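Local structure of nitronate monooxygenase family protein (Pseudomonas aeruginosa, 4QIT) at residues M278-R289 / H325-Q334; C161-A169 / L207-G215. The protein oxidatively denitrifies alkyl nitronates with molecular oxygen, using flavin mononucleotide; propionate 3-nitronate is its best and presumed natural substrate. The protein carries 1 engineered substitution. One frame throughout, in Å; residues are numbered along the deposited sequence.

Interaction 1: residues M278-R289 / H325-Q334; sequences MSGRSARGLPNR and HDFAAQWAGQ. With FMN (flavin mononucleotide), chain C; NIE (nitroethane), chain D.
One wall of the nitroethane pocket is built where Trp331 packs against Met278, Ala283 and Gly285. The indole turns one face to nitroethane, whose O5 sits above Trp331 NE1 at 2.7 Å, off the N-H direction; so short an approach makes the ligand placement doubtful. The flavin methyl C7M lies in plane at the ring edge. At the six-membered end, Trp331 CZ3 is 3.5 Å from Ala283 CB. Met278 comes from the opposite direction, its CG anti to the backbone N (chi1 -177°) and 3.6 Å from Trp331 CH2; bends at chi2 and chi3 then carry CE to Ala328 O. At the ring edge, the backbones of Gly285 and Trp331 form a single antiparallel bridge, a non-hydrogen-bonded pair with CA atoms 3.8 Å apart. It is flanked by Leu286 N to Gln330 O (3.0 Å) and Ala332 N to Arg284 O. Within the TIM-barrel fold, strand 283-285 is central in a small antiparallel sheet beside the barrel, and the bridge fixes loop 325-334 to it.

The Asn288 amide donates ND2 to Ala328 O (2.8 Å), on a lone pair in the carbonyl plane, and Arg289 N binds Asp326 O, gripping the His325-Ala328 turn twice. Arg289 lays CB over the Phe327 ring (CH-pi, 4.0 Å to the centroid); its NH2 forms a salt bridge with Glu102. At the other end, Gln334 NE2 sits over one face of the Arg284 guanidinium, 3.4 Å from NH1. Arg284 NH1 is hydrogen-bonded to Thr272 OG1 and NH2 to Ile184 O; Gln334 NE2 donates to Ala201 O of the second subunit.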
loop_
_atom_site.group_PDB
_atom_site.type_symbol
_atom_site.label_atom_id
_atom_site.label_comp_id
_atom_site.label_asym_id
_atom_site.label_seq_id
_atom_site.Cartn_x
_atom_site.Cartn_y
_atom_site.Cartn_z
ATOM N N MET A 278 18.455 -2.232 -8.113
ATOM C CA MET A 278 19.249 -3.175 -7.330
ATOM C C MET A 278 19.336 -4.549 -7.997
ATOM O O MET A 278 20.421 -5.120 -8.130
ATOM C CB MET A 278 18.658 -3.312 -5.917
ATOM C CG MET A 278 19.446 -4.223 -4.971
ATOM S SD MET A 278 20.776 -3.397 -4.078
ATOM C CE MET A 278 19.820 -2.306 -3.019
ATOM N N SER A 279 18.201 -5.089 -8.427
ATOM C CA SER A 279 18.176 -6.482 -8.852
ATOM C C SER A 279 17.591 -6.692 -10.236
ATOM O O SER A 279 17.726 -7.773 -10.802
ATOM C CB SER A 279 17.359 -7.301 -7.864
ATOM O OG SER A 279 15.983 -6.991 -8.015
ATOM N N GLY A 280 16.900 -5.679 -10.755
ATOM C CA GLY A 280 16.183 -5.797 -12.011
ATOM C C GLY A 280 14.707 -6.118 -11.829
ATOM O O GLY A 280 13.953 -6.177 -12.804
ATOM N N ARG A 281 14.296 -6.324 -10.579
ATOM C CA ARG A 281 12.889 -6.564 -10.239
ATOM C C ARG A 281 12.542 -5.693 -9.042
ATOM O O ARG A 281 13.352 -5.541 -8.121
ATOM C CB ARG A 281 12.641 -8.035 -9.881
ATOM C CG ARG A 281 11.803 -8.807 -10.908
ATOM C CD ARG A 281 11.570 -10.234 -10.429
ATOM N NE ARG A 281 10.615 -10.974 -11.256
ATOM C CZ ARG A 281 9.293 -10.905 -11.119
ATOM N NH1 ARG A 281 8.761 -10.101 -10.213
ATOM N NH2 ARG A 281 8.500 -11.629 -11.908
ATOM N N SER A 282 11.334 -5.135 -9.041
ATOM C CA SER A 282 10.913 -4.241 -7.965
ATOM C C SER A 282 11.031 -4.914 -6.593
ATOM O O SER A 282 10.550 -6.040 -6.392
ATOM C CB SER A 282 9.463 -3.824 -8.186
ATOM O OG SER A 282 9.083 -2.806 -7.274
ATOM N N ALA A 283 11.668 -4.212 -5.656
ATOM C CA ALA A 283 11.928 -4.739 -4.318
ATOM C C ALA A 283 11.997 -3.600 -3.321
ATOM O O ALA A 283 12.426 -2.500 -3.668
ATOM C CB ALA A 283 13.216 -5.536 -4.308
ATOM N N ARG A 284 11.554 -3.862 -2.092
ATOM C CA ARG A 284 11.458 -2.839 -1.067
ATOM C C ARG A 284 12.556 -2.941 -0.012
ATOM O O ARG A 284 12.748 -3.991 0.600
ATOM C CB ARG A 284 10.098 -2.902 -0.372
ATOM C CG ARG A 284 9.963 -1.832 0.735
ATOM C CD ARG A 284 8.609 -1.880 1.471
ATOM N NE ARG A 284 7.492 -1.677 0.549
ATOM C CZ ARG A 284 7.170 -0.516 -0.010
ATOM N NH1 ARG A 284 7.871 0.589 0.251
ATOM N NH2 ARG A 284 6.149 -0.474 -0.859
ATOM N N GLY A 285 13.250 -1.837 0.228
ATOM C CA GLY A 285 14.227 -1.823 1.302
ATOM C C GLY A 285 14.557 -0.427 1.766
ATOM O O GLY A 285 13.881 0.537 1.407
ATOM N N LEU A 286 15.605 -0.326 2.575
ATOM C CA LEU A 286 16.061 0.961 3.104
ATOM C C LEU A 286 16.916 1.635 2.029
ATOM O O LEU A 286 17.986 1.133 1.674
ATOM C CB LEU A 286 16.877 0.734 4.388
ATOM C CG LEU A 286 16.196 -0.127 5.457
ATOM C CD1 LEU A 286 17.114 -0.426 6.635
ATOM C CD2 LEU A 286 14.941 0.539 5.966
ATOM N N PRO A 287 16.443 2.762 1.483
ATOM C CA PRO A 287 17.090 3.343 0.298
ATOM C C PRO A 287 18.532 3.786 0.540
ATOM O O PRO A 287 18.898 4.306 1.604
ATOM C CB PRO A 287 16.193 4.542 -0.060
ATOM C CG PRO A 287 15.378 4.796 1.168
ATOM C CD PRO A 287 15.221 3.493 1.875
ATOM N N ASN A 288 19.354 3.552 -0.472
ATOM C CA ASN A 288 20.758 3.930 -0.432
ATOM C C ASN A 288 21.223 4.267 -1.846
ATOM O O ASN A 288 20.409 4.589 -2.703
ATOM C CB ASN A 288 21.603 2.836 0.229
ATOM C CG ASN A 288 21.534 1.503 -0.502
ATOM O OD1 ASN A 288 21.167 1.425 -1.676
ATOM N ND2 ASN A 288 21.917 0.442 0.200
ATOM N N ARG A 289 22.523 4.161 -2.111
ATOM C CA ARG A 289 23.035 4.581 -3.418
ATOM C C ARG A 289 22.607 3.682 -4.583
ATOM O O ARG A 289 22.637 4.109 -5.746
ATOM C CB ARG A 289 24.557 4.767 -3.362
ATOM C CG ARG A 289 24.966 5.821 -2.346
ATOM C CD ARG A 289 26.466 6.061 -2.350
ATOM N NE ARG A 289 26.936 6.588 -3.629
ATOM C CZ ARG A 289 28.222 6.694 -3.950
ATOM N NH1 ARG A 289 29.146 6.305 -3.090
ATOM N NH2 ARG A 289 28.577 7.176 -5.131
ATOM N N HIS A 325 29.158 0.484 3.013
ATOM C CA HIS A 325 27.913 -0.285 3.038
ATOM C C HIS A 325 26.765 0.410 2.331
ATOM O O HIS A 325 25.620 -0.022 2.458
ATOM C CB HIS A 325 27.520 -0.587 4.483
ATOM C CG HIS A 325 28.531 -1.425 5.204
ATOM N ND1 HIS A 325 28.507 -2.798 5.174
ATOM C CD2 HIS A 325 29.619 -1.076 5.930
ATOM C CE1 HIS A 325 29.527 -3.268 5.879
ATOM N NE2 HIS A 325 30.215 -2.243 6.343
ATOM N N ASP A 326 27.071 1.450 1.561
ATOM C CA ASP A 326 26.028 2.290 0.955
ATOM C C ASP A 326 25.365 1.689 -0.281
ATOM O O ASP A 326 24.519 2.331 -0.903
ATOM C CB ASP A 326 26.579 3.678 0.602
ATOM C CG ASP A 326 26.840 4.533 1.822
ATOM O OD1 ASP A 326 26.306 4.224 2.912
ATOM O OD2 ASP A 326 27.580 5.529 1.683
ATOM N N PHE A 327 25.743 0.464 -0.637
ATOM C CA PHE A 327 25.179 -0.214 -1.799
ATOM C C PHE A 327 24.502 -1.518 -1.398
ATOM O O PHE A 327 24.015 -2.261 -2.247
ATOM C CB PHE A 327 26.276 -0.471 -2.846
ATOM C CG PHE A 327 26.874 0.783 -3.386
ATOM C CD1 PHE A 327 27.873 1.448 -2.692
ATOM C CD2 PHE A 327 26.410 1.327 -4.570
ATOM C CE1 PHE A 327 28.406 2.634 -3.179
ATOM C CE2 PHE A 327 26.942 2.520 -5.069
ATOM C CZ PHE A 327 27.949 3.168 -4.368
ATOM N N ALA A 328 24.465 -1.783 -0.096
ATOM C CA ALA A 328 23.932 -3.042 0.429
ATOM C C ALA A 328 22.452 -3.264 0.133
ATOM O O ALA A 328 21.677 -2.313 -0.064
ATOM C CB ALA A 328 24.174 -3.126 1.931
ATOM N N ALA A 329 22.062 -4.535 0.102
ATOM C CA ALA A 329 20.653 -4.886 -0.006
ATOM C C ALA A 329 20.103 -5.043 1.407
ATOM O O ALA A 329 20.291 -6.079 2.060
ATOM C CB ALA A 329 20.473 -6.175 -0.801
ATOM N N GLN A 330 19.444 -3.995 1.892
ATOM C CA GLN A 330 18.912 -3.994 3.247
ATOM C C GLN A 330 17.400 -3.964 3.158
ATOM O O GLN A 330 16.758 -2.933 3.358
ATOM C CB GLN A 330 19.496 -2.813 4.038
ATOM C CG GLN A 330 21.016 -2.992 4.247
ATOM C CD GLN A 330 21.735 -1.732 4.687
ATOM O OE1 GLN A 330 21.241 -0.621 4.521
ATOM N NE2 GLN A 330 22.934 -1.907 5.243
ATOM N N TRP A 331 16.835 -5.116 2.817
ATOM C CA TRP A 331 15.399 -5.206 2.597
ATOM C C TRP A 331 14.605 -5.022 3.899
ATOM O O TRP A 331 15.011 -5.469 4.968
ATOM C CB TRP A 331 15.048 -6.542 1.955
ATOM C CG TRP A 331 15.856 -6.894 0.727
ATOM C CD1 TRP A 331 16.638 -8.000 0.556
ATOM C CD2 TRP A 331 15.960 -6.133 -0.484
ATOM N NE1 TRP A 331 17.215 -7.979 -0.697
ATOM C CE2 TRP A 331 16.818 -6.853 -1.347
ATOM C CE3 TRP A 331 15.419 -4.925 -0.914
ATOM C CZ2 TRP A 331 17.132 -6.386 -2.629
ATOM C CZ3 TRP A 331 15.744 -4.464 -2.189
ATOM C CH2 TRP A 331 16.586 -5.199 -3.027
ATOM N N ALA A 332 13.457 -4.362 3.792
ATOM C CA ALA A 332 12.611 -4.087 4.941
ATOM C C ALA A 332 11.226 -3.677 4.463
ATOM O O ALA A 332 11.102 -2.978 3.460
ATOM C CB ALA A 332 13.225 -2.982 5.806
ATOM N N GLY A 333 10.203 -4.123 5.192
ATOM C CA GLY A 333 8.819 -3.766 4.917
ATOM C C GLY A 333 8.423 -2.448 5.561
ATOM O O GLY A 333 9.203 -1.840 6.312
ATOM N N GLN A 334 7.192 -2.022 5.307
ATOM C CA GLN A 334 6.747 -0.708 5.760
ATOM C C GLN A 334 6.477 -0.658 7.265
ATOM O O GLN A 334 6.234 0.417 7.808
ATOM C CB GLN A 334 5.539 -0.232 4.947
ATOM C CG GLN A 334 5.889 0.101 3.497
ATOM C CD GLN A 334 4.696 0.610 2.713
ATOM O OE1 GLN A 334 3.558 0.241 2.989
ATOM N NE2 GLN A 334 4.952 1.491 1.742
HETATM N N1 FMN C . 10.217 -13.822 -0.453
HETATM C C2 FMN C . 10.567 -14.924 -1.221
HETATM O O2 FMN C . 9.688 -15.552 -1.797
HETATM N N3 FMN C . 11.875 -15.344 -1.324
HETATM C C4 FMN C . 12.854 -14.627 -0.670
HETATM O O4 FMN C . 14.035 -14.954 -0.743
HETATM C C4A FMN C . 12.511 -13.521 0.086
HETATM N N5 FMN C . 13.511 -12.831 0.719
HETATM C C5A FMN C . 13.217 -11.739 1.499
HETATM C C6 FMN C . 14.262 -11.080 2.132
HETATM C C7 FMN C . 14.018 -9.986 2.936
HETATM C C7M FMN C . 15.199 -9.343 3.605
HETATM C C8 FMN C . 12.711 -9.523 3.093
HETATM C C8M FMN C . 12.433 -8.321 3.950
HETATM C C9 FMN C . 11.661 -10.187 2.448
HETATM C C9A FMN C . 11.905 -11.308 1.646
HETATM N N10 FMN C . 10.881 -11.997 0.995
HETATM C C10 FMN C . 11.191 -13.103 0.208
HETATM C "C1'" FMN C . 9.453 -11.527 1.113
HETATM C "C2'" FMN C . 8.682 -12.223 2.223
HETATM O "O2'" FMN C . 8.347 -13.523 1.812
HETATM C "C3'" FMN C . 7.388 -11.485 2.536
HETATM O "O3'" FMN C . 6.676 -11.142 1.366
HETATM C "C4'" FMN C . 7.751 -10.201 3.248
HETATM O "O4'" FMN C . 8.867 -10.427 4.090
HETATM C "C5'" FMN C . 6.573 -9.772 4.105
HETATM O "O5'" FMN C . 6.820 -8.431 4.397
HETATM P P FMN C . 7.340 -7.970 5.828
HETATM O O1P FMN C . 6.984 -9.014 6.853
HETATM O O2P FMN C . 6.724 -6.632 6.096
HETATM O O3P FMN C . 8.824 -7.883 5.689
HETATM N N3 NIE D . 14.404 -10.512 -1.687
HETATM C C1 NIE D . 14.046 -11.939 -3.549
HETATM C C2 NIE D . 14.979 -11.589 -2.412
HETATM O O4 NIE D . 13.212 -10.561 -1.394
HETATM O O5 NIE D . 15.045 -9.308 -1.686
HETATM O O HOH W 1 18.988 -1.362 0.856
HETATM O O HOH W 2 23.069 0.937 2.911
HETATM O O HOH W 3 29.172 6.100 -0.419
#

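Interaction 2: residues C161-A169 / L207-G215; sequences CATTPEEAA and LVRLLAARG
Helices 165-169 and 207-212 run in broadly the same direction, their axes 43° apart and 10.4 Å from each other at closest approach. The backbones come nearest at the start of the first helix, where Thr164 faces Leu207 and Pro165 faces Leu211, so the second helix also covers the turn leading out of strand 161-162.

Leu207 and Leu211 make most of the apolar contact with Pro165 and Ala168. Leu207 sends CG away from its own backbone N (chi1 -175°) and points both methyls at the carbonyl of Thr163, just past the strand: CD1 lies 3.4 Å from Thr163 O and also packs against Pro165 CD. One turn on, Leu211 crosses Pro165 at about a right angle and sets CD1 3.7 Å from Pro165 CA, while its CG packs 3.8 Å from Ala168 CB, with CD2 also near that methyl. Near the solvent, Arg214 extends toward the first helix; Pro165 O lies over one face of its guanidinium, and NH1 is 3.5 Å from Ala169 CA. That NH1 is held in a salt bridge with Glu172 farther down helix 165-173.

The start of the first helix is capped by side chains of the turn before it and of its first turn. Thr164 is the N-cap, its OG1 accepting from Glu167 N at 2.9 Å. Glu167 OE1 in turn takes two bonds, from Thr163 N (2.8 Å), nearly along the C-O axis, and from Thr163 OG1, above the carboxylate plane; its OE2 accepts from Phe193 N.

Such side-by-side packing of successive helices, outside the parallel strands 157-162, 178-182 and 219-222, is typical of the beta-alpha units of a TIM barrel.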
loop_
_atom_site.group_PDB
_atom_site.type_symbol
_atom_site.label_atom_id
_atom_site.label_comp_id
_atom_site.label_asym_id
_atom_site.label_seq_id
_atom_site.Cartn_x
_atom_site.Cartn_y
_atom_site.Cartn_z
ATOM N N CYS A 161 3.118 -17.228 -3.685
ATOM C CA CYS A 161 2.837 -15.825 -3.430
ATOM C C CYS A 161 2.063 -15.179 -4.583
ATOM O O CYS A 161 2.340 -15.449 -5.767
ATOM C CB CYS A 161 4.157 -15.091 -3.230
ATOM S SG CYS A 161 3.986 -13.341 -2.934
ATOM N N ALA A 162 1.089 -14.340 -4.246
ATOM C CA ALA A 162 0.370 -13.547 -5.248
ATOM C C ALA A 162 0.189 -12.128 -4.735
ATOM O O ALA A 162 0.067 -11.923 -3.518
ATOM C CB ALA A 162 -0.978 -14.168 -5.555
ATOM N N THR A 163 0.157 -11.156 -5.648
ATOM C CA THR A 163 -0.017 -9.750 -5.266
ATOM C C THR A 163 -1.362 -9.169 -5.683
ATOM O O THR A 163 -1.680 -8.038 -5.331
ATOM C CB THR A 163 1.110 -8.829 -5.807
ATOM O OG1 THR A 163 1.005 -8.723 -7.235
ATOM C CG2 THR A 163 2.483 -9.341 -5.395
ATOM N N THR A 164 -2.140 -9.935 -6.448
ATOM C CA THR A 164 -3.429 -9.459 -6.956
ATOM C C THR A 164 -4.398 -10.623 -7.017
ATOM O O THR A 164 -3.974 -11.779 -7.043
ATOM C CB THR A 164 -3.329 -8.913 -8.402
ATOM O OG1 THR A 164 -3.015 -9.996 -9.291
ATOM C CG2 THR A 164 -2.283 -7.808 -8.519
ATOM N N PRO A 165 -5.700 -10.324 -7.074
ATOM C CA PRO A 165 -6.699 -11.380 -7.293
ATOM C C PRO A 165 -6.451 -12.170 -8.581
ATOM O O PRO A 165 -6.698 -13.384 -8.609
ATOM C CB PRO A 165 -7.998 -10.587 -7.401
ATOM C CG PRO A 165 -7.774 -9.412 -6.490
ATOM C CD PRO A 165 -6.335 -9.034 -6.734
ATOM N N GLU A 166 -5.959 -11.509 -9.626
ATOM C CA GLU A 166 -5.661 -12.206 -10.877
ATOM C C GLU A 166 -4.524 -13.216 -10.683
ATOM O O GLU A 166 -4.584 -14.343 -11.176
ATOM C CB GLU A 166 -5.339 -11.211 -12.002
ATOM C CG GLU A 166 -6.508 -10.296 -12.425
ATOM C CD GLU A 166 -6.925 -9.281 -11.365
ATOM O OE1 GLU A 166 -6.088 -8.896 -10.514
ATOM O OE2 GLU A 166 -8.101 -8.860 -11.377
ATOM N N GLU A 167 -3.488 -12.824 -9.945
ATOM C CA GLU A 167 -2.408 -13.755 -9.654
ATOM C C GLU A 167 -2.888 -14.879 -8.739
ATOM O O GLU A 167 -2.473 -16.028 -8.893
ATOM C CB GLU A 167 -1.190 -13.014 -9.081
ATOM C CG GLU A 167 -0.470 -12.188 -10.154
ATOM C CD GLU A 167 0.577 -11.243 -9.592
ATOM O OE1 GLU A 167 0.715 -11.161 -8.347
ATOM O OE2 GLU A 167 1.257 -10.566 -10.396
ATOM N N ALA A 168 -3.777 -14.553 -7.805
ATOM C CA ALA A 168 -4.340 -15.563 -6.913
ATOM C C ALA A 168 -5.138 -16.610 -7.698
ATOM O O ALA A 168 -5.117 -17.789 -7.348
ATOM C CB ALA A 168 -5.207 -14.914 -5.855
ATOM N N ALA A 169 -5.819 -16.181 -8.761
ATOM C CA ALA A 169 -6.558 -17.116 -9.615
ATOM C C ALA A 169 -5.615 -18.114 -10.286
ATOM O O ALA A 169 -5.952 -19.290 -10.459
ATOM C CB ALA A 169 -7.370 -16.361 -10.653
ATOM N N LEU A 207 -5.765 -6.360 -0.041
ATOM C CA LEU A 207 -5.465 -7.623 -0.719
ATOM C C LEU A 207 -5.940 -8.841 0.062
ATOM O O LEU A 207 -6.551 -9.750 -0.511
ATOM C CB LEU A 207 -3.971 -7.759 -1.016
ATOM C CG LEU A 207 -3.584 -8.999 -1.823
ATOM C CD1 LEU A 207 -4.196 -8.991 -3.228
ATOM C CD2 LEU A 207 -2.076 -9.123 -1.921
ATOM N N VAL A 208 -5.664 -8.874 1.361
ATOM C CA VAL A 208 -6.072 -10.015 2.178
ATOM C C VAL A 208 -7.592 -10.170 2.197
ATOM O O VAL A 208 -8.111 -11.278 2.038
ATOM C CB VAL A 208 -5.524 -9.900 3.612
ATOM C CG1 VAL A 208 -6.064 -11.021 4.496
ATOM C CG2 VAL A 208 -4.012 -9.970 3.580
ATOM N N ARG A 209 -8.304 -9.061 2.359
ATOM C CA ARG A 209 -9.760 -9.106 2.372
ATOM C C ARG A 209 -10.314 -9.584 1.034
ATOM O O ARG A 209 -11.243 -10.393 0.992
ATOM C CB ARG A 209 -10.341 -7.741 2.723
ATOM C CG ARG A 209 -11.845 -7.795 2.907
ATOM C CD ARG A 209 -12.235 -8.222 4.328
ATOM N NE ARG A 209 -13.634 -8.630 4.368
ATOM C CZ ARG A 209 -14.045 -9.892 4.330
ATOM N NH1 ARG A 209 -15.345 -10.157 4.357
ATOM N NH2 ARG A 209 -13.163 -10.895 4.282
ATOM N N LEU A 210 -9.754 -9.086 -0.064
ATOM C CA LEU A 210 -10.208 -9.476 -1.395
ATOM C C LEU A 210 -10.018 -10.969 -1.640
ATOM O O LEU A 210 -10.911 -11.649 -2.150
ATOM C CB LEU A 210 -9.459 -8.681 -2.469
ATOM C CG LEU A 210 -9.802 -7.189 -2.568
ATOM C CD1 LEU A 210 -8.800 -6.431 -3.437
ATOM C CD2 LEU A 210 -11.225 -6.985 -3.096
ATOM N N LEU A 211 -8.851 -11.484 -1.279
ATOM C CA LEU A 211 -8.566 -12.891 -1.486
ATOM C C LEU A 211 -9.374 -13.791 -0.539
ATOM O O LEU A 211 -9.816 -14.859 -0.946
ATOM C CB LEU A 211 -7.067 -13.154 -1.369
ATOM C CG LEU A 211 -6.234 -13.061 -2.655
ATOM C CD1 LEU A 211 -6.649 -11.927 -3.601
ATOM C CD2 LEU A 211 -4.735 -13.045 -2.376
ATOM N N ALA A 212 -9.574 -13.367 0.707
ATOM C CA ALA A 212 -10.364 -14.150 1.658
ATOM C C ALA A 212 -11.833 -14.168 1.242
ATOM O O ALA A 212 -12.515 -15.189 1.369
ATOM C CB ALA A 212 -10.215 -13.601 3.074
ATOM N N ALA A 213 -12.320 -13.042 0.733
ATOM C CA ALA A 213 -13.699 -12.954 0.263
ATOM C C ALA A 213 -13.971 -13.920 -0.895
ATOM O O ALA A 213 -15.127 -14.155 -1.248
ATOM C CB ALA A 213 -14.025 -11.531 -0.145
ATOM N N ARG A 214 -12.906 -14.477 -1.474
ATOM C CA ARG A 214 -13.020 -15.447 -2.564
ATOM C C ARG A 214 -13.366 -16.857 -2.072
ATOM O O ARG A 214 -13.757 -17.718 -2.866
ATOM C CB ARG A 214 -11.731 -15.475 -3.386
ATOM C CG ARG A 214 -11.919 -14.992 -4.807
ATOM C CD ARG A 214 -10.593 -14.708 -5.491
ATOM N NE ARG A 214 -10.774 -14.512 -6.928
ATOM C CZ ARG A 214 -10.096 -15.172 -7.859
ATOM N NH1 ARG A 214 -9.176 -16.055 -7.501
ATOM N NH2 ARG A 214 -10.328 -14.942 -9.146
ATOM N N GLY A 215 -13.209 -17.087 -0.770
ATOM C CA GLY A 215 -13.628 -18.330 -0.136
ATOM C C GLY A 215 -13.040 -19.603 -0.720
ATOM O O GLY A 215 -13.633 -20.679 -0.597
#

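How the interactions relate
Following the chain from the N terminus, interaction 2 comes first: strand 157-162 and helix 165-173 lead out, and 207-215 returns after 37 residues to close the loop. Interaction 1 opens later and closes a second loop, 35 residues containing helix 307-320. The two are in series, neither nested nor crossed, with centres 26 Å apart and nearest atoms about 7 Å apart. Interaction 2 joins neighbouring helices on the barrel's outside; interaction 1 joins a small antiparallel sheet to a loop beside the flavin. Strand 188-189, within the first loop, pairs with strand 283-285. Across the dimer, Leu210 packs on Gln334 of the second subunit.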